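Local coordinates for acyl-CoA synthetase (AMP-forming)/AMP-acid ligase II-like protein (Dyadobacter fermentans, PDB 4GS5) that probably catalyses ATP-dependent activation of carboxylic acids, perhaps medium-chain fatty acids, to CoA thioesters, at residues A[232-236]-A[247-252]; A[283-287]-A[343-349]. All coordinates share one frame. Residue numbers count along the deposited sequence, not the author numbering.

Contact 1. Residues A[232-236]-A[247-252]; sequences TNDLV and GRADNV
Residues 232-236 lie on strand 230-238, antiparallel to strand 242-248, its hairpin partner, on which Gly247 lies; the chain then turns to Val252. At Thr232 the chi1 p rotamer lets OG1 accept from Asp234 N at 3.1 Å, an ST turn within the strand. Asn233 departs from extended geometry (phi/psi -111°/24°); its O sits 3.5 Å from Arg248 CD and over one face of the guanidinium, its CB is 3.6 Å from Arg248 NH2, and its OD1 is held by Arg215. Asp234 (chi1 m) keeps OD1 4.4 Å from Arg248 NH1, beyond salt-bridge range; a water bridges instead, 2.9 Å from Asp234 OD1 and 2.6 Å from Arg248 NH1, while OD2 bonds Tyr179. The sequence TNDL resembles the A7 TGD motif of adenylate-forming enzymes, whose aspartate in relatives holds the nucleotide ribose, and GRADNV resembles the A8 motif, site of the hinge between their two domains. Leu235 sets the register: its CA lies 5.0 Å from Gly247 CA, a hydrogen-bonded pair with Leu235 N to Gly247 O at 2.8 Å (bent, 134°) and Gly247 N to Leu235 O at 3.3 Å. Gly247 adopts 161°/-150°, where a CB would strike the preceding carbonyl and crowd Val252 CG2. Leu235, chi1 off-rotamer at -149°, reaches across to the turn: CD1 lies 3.7 Å from Ala249 CB, CD2 3.6 Å from Val252 CB. These meet because Ala249 (-48°/-47°) and Asp250 (-83°/0°) form a type I turn closed by Asn251 N to Arg248 O, 2.8 Å. Val236 directs its CA-to-CB bond away; its side chain touches Leu218 and Phe243.

Contact 2. Residues A[283-287]-A[343-349]; sequences FCWWE and IDKRATF
Phe283, Trp285 and Phe349 dominate this strand-on-helix contact; the axes of 283-287 and 345-349 approach to 10.1 Å at a signed crossing angle of -63°, with no direct hydrogen bond between them. Phe283 (chi1 p) takes Lys345 CG over its face, 3.7 Å from the ring centroid and 12° off the normal; CE2 touches Ile343 CG2 and CZ touches Thr348 CG2, both at 3.8 Å. Trp285 (chi1 t) receives Lys345 CB 4.0 Å from its six-membered centroid, so one extended lysine makes CH-pi contacts with both rings. The sequence just before the helix resembles the A10 lysine motif of adenylate-forming enzymes, and the helix packs on the three-stranded sheet of the small C-terminal domain. Asp344 OD1 N-caps it, accepting from Ala347 N at 2.9 Å. Phe349 (chi1 t) meets the Trp285 five-membered ring obliquely, centroids 4.9 Å apart and planes at 49°, then extends its CZ to 3.9 Å from Glu287 CB. A water joins Cys284 O (2.7 Å) to Lys345 NZ (3.3 Å).

Overall arrangement
The contacts follow one another along the chain, with centres about 17 Å apart and nearest atoms about 5 Å apart without touching. Contact 1 lies nearer the chain's centre yet is the more exposed; contact 2 is partly buried. They share no secondary-structure element. Contact 1 pairs two neighbouring strands of the large mixed sheet and takes in the turn after the hairpin and the first residue of strand 252-255, whereas contact 2 brings a helix from 56 residues onward back to the edge strand of the smaller sheet. Contact 1 (342 Å² buried) combines two main-chain hydrogen bonds with a small leucine cluster; contact 2 (516 Å²) rests on aromatic and CH-pi packing. Each also contains one bridging water.

Contact 1. Residues A[232-236]-A[247-252]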
# COMPACT_ATOMS: atom_id res chain seq x y z
N THR A 232 -2.65 -4.68 -11.50
CA THR A 232 -1.54 -4.18 -10.70
C THR A 232 -0.27 -4.90 -11.11
O THR A 232 -0.31 -5.82 -11.93
CB THR A 232 -1.74 -4.40 -9.20
OG1 THR A 232 -1.65 -5.81 -8.89
CG2 THR A 232 -3.09 -3.86 -8.75
N ASN A 233 0.86 -4.48 -10.54
CA ASN A 233 2.09 -5.26 -10.67
C ASN A 233 2.44 -5.85 -9.31
O ASN A 233 3.61 -6.16 -9.03
CB ASN A 233 3.24 -4.40 -11.22
CG ASN A 233 2.98 -3.89 -12.64
OD1 ASN A 233 2.60 -4.66 -13.53
ND2 ASN A 233 3.19 -2.59 -12.86
N ASP A 234 1.43 -6.01 -8.45
CA ASP A 234 1.62 -6.68 -7.16
C ASP A 234 1.43 -8.19 -7.26
O ASP A 234 0.33 -8.68 -7.47
CB ASP A 234 0.65 -6.13 -6.10
CG ASP A 234 0.93 -4.69 -5.72
OD1 ASP A 234 2.11 -4.27 -5.75
OD2 ASP A 234 -0.02 -3.97 -5.39
N LEU A 235 2.53 -8.93 -7.08
CA LEU A 235 2.47 -10.38 -6.89
C LEU A 235 1.73 -10.72 -5.59
O LEU A 235 2.11 -10.25 -4.50
CB LEU A 235 3.90 -10.92 -6.81
CG LEU A 235 4.25 -12.31 -7.29
CD1 LEU A 235 4.03 -12.42 -8.80
CD2 LEU A 235 5.70 -12.61 -6.92
N VAL A 236 0.70 -11.55 -5.68
CA VAL A 236 -0.12 -11.87 -4.52
C VAL A 236 -0.46 -13.36 -4.47
O VAL A 236 -0.35 -14.06 -5.45
CB VAL A 236 -1.46 -11.06 -4.50
CG1 VAL A 236 -1.16 -9.53 -4.58
CG2 VAL A 236 -2.38 -11.48 -5.64
N GLY A 247 5.09 -9.74 -3.30
CA GLY A 247 6.19 -8.94 -3.83
C GLY A 247 5.95 -8.38 -5.24
O GLY A 247 4.82 -8.10 -5.62
N ARG A 248 7.03 -8.21 -6.00
CA ARG A 248 6.96 -7.80 -7.41
C ARG A 248 7.36 -8.95 -8.33
O ARG A 248 8.36 -9.63 -8.10
CB ARG A 248 7.87 -6.60 -7.66
CG ARG A 248 7.52 -5.44 -6.80
CD ARG A 248 6.31 -4.68 -7.35
NE ARG A 248 6.58 -4.11 -8.66
CZ ARG A 248 5.97 -3.05 -9.15
NH1 ARG A 248 5.04 -2.42 -8.43
NH2 ARG A 248 6.28 -2.60 -10.36
N ALA A 249 6.56 -9.17 -9.38
CA ALA A 249 6.61 -10.42 -10.15
C ALA A 249 8.02 -10.89 -10.57
O ALA A 249 8.38 -12.07 -10.42
CB ALA A 249 5.71 -10.32 -11.37
N ASP A 250 8.81 -9.95 -11.09
CA ASP A 250 10.11 -10.28 -11.66
C ASP A 250 11.18 -10.38 -10.59
O ASP A 250 12.34 -10.65 -10.89
CB ASP A 250 10.51 -9.23 -12.69
CG ASP A 250 9.59 -9.21 -13.89
OD1 ASP A 250 9.89 -9.89 -14.90
OD2 ASP A 250 8.55 -8.51 -13.83
N ASN A 251 10.80 -10.18 -9.33
CA ASN A 251 11.78 -10.22 -8.25
C ASN A 251 11.65 -11.47 -7.36
O ASN A 251 12.43 -11.65 -6.41
CB ASN A 251 11.69 -8.94 -7.41
CG ASN A 251 12.82 -8.82 -6.41
OD1 ASN A 251 13.94 -9.27 -6.66
ND2 ASN A 251 12.54 -8.22 -5.26
N VAL A 252 10.67 -12.32 -7.66
CA VAL A 252 10.40 -13.51 -6.84
C VAL A 252 10.33 -14.73 -7.75
O VAL A 252 9.67 -14.70 -8.80
CB VAL A 252 9.09 -13.39 -6.04
CG1 VAL A 252 8.96 -14.56 -5.09
CG2 VAL A 252 9.06 -12.08 -5.22
O HOH W 1 4.37 -2.52 -5.93

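Contact 2. Residues A[283-287]-A[343-349]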
# COMPACT_ATOMS: atom_id res chain seq x y z
N PHE A 283 25.09 -11.02 -10.13
CA PHE A 283 23.68 -10.96 -9.78
C PHE A 283 23.10 -12.36 -9.79
O PHE A 283 23.47 -13.20 -10.62
CB PHE A 283 22.88 -10.01 -10.71
CG PHE A 283 22.92 -10.40 -12.17
CD1 PHE A 283 21.95 -11.24 -12.71
CD2 PHE A 283 23.93 -9.92 -13.00
CE1 PHE A 283 21.98 -11.60 -14.04
CE2 PHE A 283 23.97 -10.28 -14.35
CZ PHE A 283 22.99 -11.11 -14.87
N CYS A 284 22.22 -12.62 -8.84
CA CYS A 284 21.45 -13.85 -8.86
C CYS A 284 20.40 -13.75 -9.95
O CYS A 284 19.89 -12.67 -10.24
CB CYS A 284 20.79 -14.09 -7.51
SG CYS A 284 21.97 -14.69 -6.30
N TRP A 285 20.09 -14.88 -10.56
CA TRP A 285 19.08 -14.94 -11.59
C TRP A 285 18.46 -16.33 -11.56
O TRP A 285 18.57 -17.04 -10.56
CB TRP A 285 19.71 -14.65 -12.96
CG TRP A 285 18.74 -14.17 -14.00
CD1 TRP A 285 18.47 -14.76 -15.20
CD2 TRP A 285 17.93 -12.99 -13.93
NE1 TRP A 285 17.53 -14.02 -15.88
CE2 TRP A 285 17.19 -12.93 -15.13
CE3 TRP A 285 17.78 -11.97 -12.99
CZ2 TRP A 285 16.29 -11.89 -15.41
CZ3 TRP A 285 16.88 -10.94 -13.26
CH2 TRP A 285 16.15 -10.91 -14.46
N TRP A 286 17.77 -16.71 -12.63
CA TRP A 286 17.10 -18.00 -12.62
C TRP A 286 16.96 -18.54 -14.03
O TRP A 286 17.11 -17.81 -15.01
CB TRP A 286 15.71 -17.89 -11.99
CG TRP A 286 14.83 -17.00 -12.77
CD1 TRP A 286 14.73 -15.63 -12.66
CD2 TRP A 286 13.91 -17.38 -13.81
NE1 TRP A 286 13.81 -15.15 -13.55
CE2 TRP A 286 13.29 -16.19 -14.27
CE3 TRP A 286 13.55 -18.60 -14.39
CZ2 TRP A 286 12.34 -16.20 -15.29
CZ3 TRP A 286 12.61 -18.61 -15.40
CH2 TRP A 286 12.01 -17.41 -15.85
N GLU A 287 16.67 -19.83 -14.12
CA GLU A 287 16.37 -20.39 -15.43
C GLU A 287 15.30 -21.46 -15.29
O GLU A 287 15.09 -22.00 -14.20
CB GLU A 287 17.62 -20.93 -16.12
CG GLU A 287 18.28 -22.09 -15.41
CD GLU A 287 19.49 -22.59 -16.17
OE1 GLU A 287 20.63 -22.28 -15.76
OE2 GLU A 287 19.31 -23.30 -17.18
N ILE A 343 22.91 -2.78 -15.28
CA ILE A 343 23.02 -4.14 -15.79
C ILE A 343 21.69 -4.53 -16.43
O ILE A 343 20.65 -4.50 -15.78
CB ILE A 343 23.35 -5.15 -14.66
CG1 ILE A 343 24.70 -4.80 -14.03
CG2 ILE A 343 23.38 -6.59 -15.20
CD1 ILE A 343 24.94 -5.48 -12.70
N ASP A 344 21.72 -4.88 -17.71
CA ASP A 344 20.57 -5.53 -18.31
C ASP A 344 20.73 -7.01 -17.99
O ASP A 344 21.44 -7.73 -18.69
CB ASP A 344 20.55 -5.32 -19.81
CG ASP A 344 19.23 -5.76 -20.45
OD1 ASP A 344 18.59 -6.69 -19.93
OD2 ASP A 344 18.85 -5.17 -21.48
N LYS A 345 20.08 -7.46 -16.92
CA LYS A 345 20.24 -8.84 -16.47
C LYS A 345 19.67 -9.84 -17.46
O LYS A 345 20.33 -10.82 -17.80
CB LYS A 345 19.61 -9.04 -15.09
CG LYS A 345 20.29 -8.19 -14.03
CD LYS A 345 19.63 -8.34 -12.67
CE LYS A 345 20.20 -7.33 -11.68
NZ LYS A 345 19.46 -7.35 -10.40
N ARG A 346 18.46 -9.57 -17.94
CA ARG A 346 17.82 -10.41 -18.95
C ARG A 346 18.67 -10.57 -20.21
O ARG A 346 18.86 -11.68 -20.70
CB ARG A 346 16.44 -9.84 -19.28
CG ARG A 346 15.69 -10.57 -20.37
CD ARG A 346 14.19 -10.44 -20.16
NE ARG A 346 13.79 -11.08 -18.91
CZ ARG A 346 13.37 -12.34 -18.82
NH1 ARG A 346 13.04 -12.85 -17.64
NH2 ARG A 346 13.27 -13.09 -19.91
N ALA A 347 19.20 -9.46 -20.73
CA ALA A 347 20.02 -9.52 -21.95
C ALA A 347 21.33 -10.25 -21.67
O ALA A 347 21.78 -11.08 -22.47
CB ALA A 347 20.30 -8.12 -22.48
N THR A 348 21.93 -9.95 -20.52
CA THR A 348 23.14 -10.63 -20.07
C THR A 348 22.94 -12.14 -20.05
O THR A 348 23.81 -12.90 -20.49
CB THR A 348 23.60 -10.15 -18.67
OG1 THR A 348 23.99 -8.77 -18.74
CG2 THR A 348 24.77 -10.97 -18.17
N PHE A 349 21.79 -12.58 -19.56
CA PHE A 349 21.57 -14.02 -19.41
C PHE A 349 21.42 -14.72 -20.76
O PHE A 349 22.02 -15.76 -20.99
CB PHE A 349 20.38 -14.33 -18.49
CG PHE A 349 20.39 -15.73 -17.97
CD1 PHE A 349 21.31 -16.11 -17.01
CD2 PHE A 349 19.51 -16.67 -18.47
CE1 PHE A 349 21.34 -17.40 -16.54
CE2 PHE A 349 19.53 -17.98 -18.00
CZ PHE A 349 20.45 -18.34 -17.03
O HOH W 2 19.51 -10.32 -9.02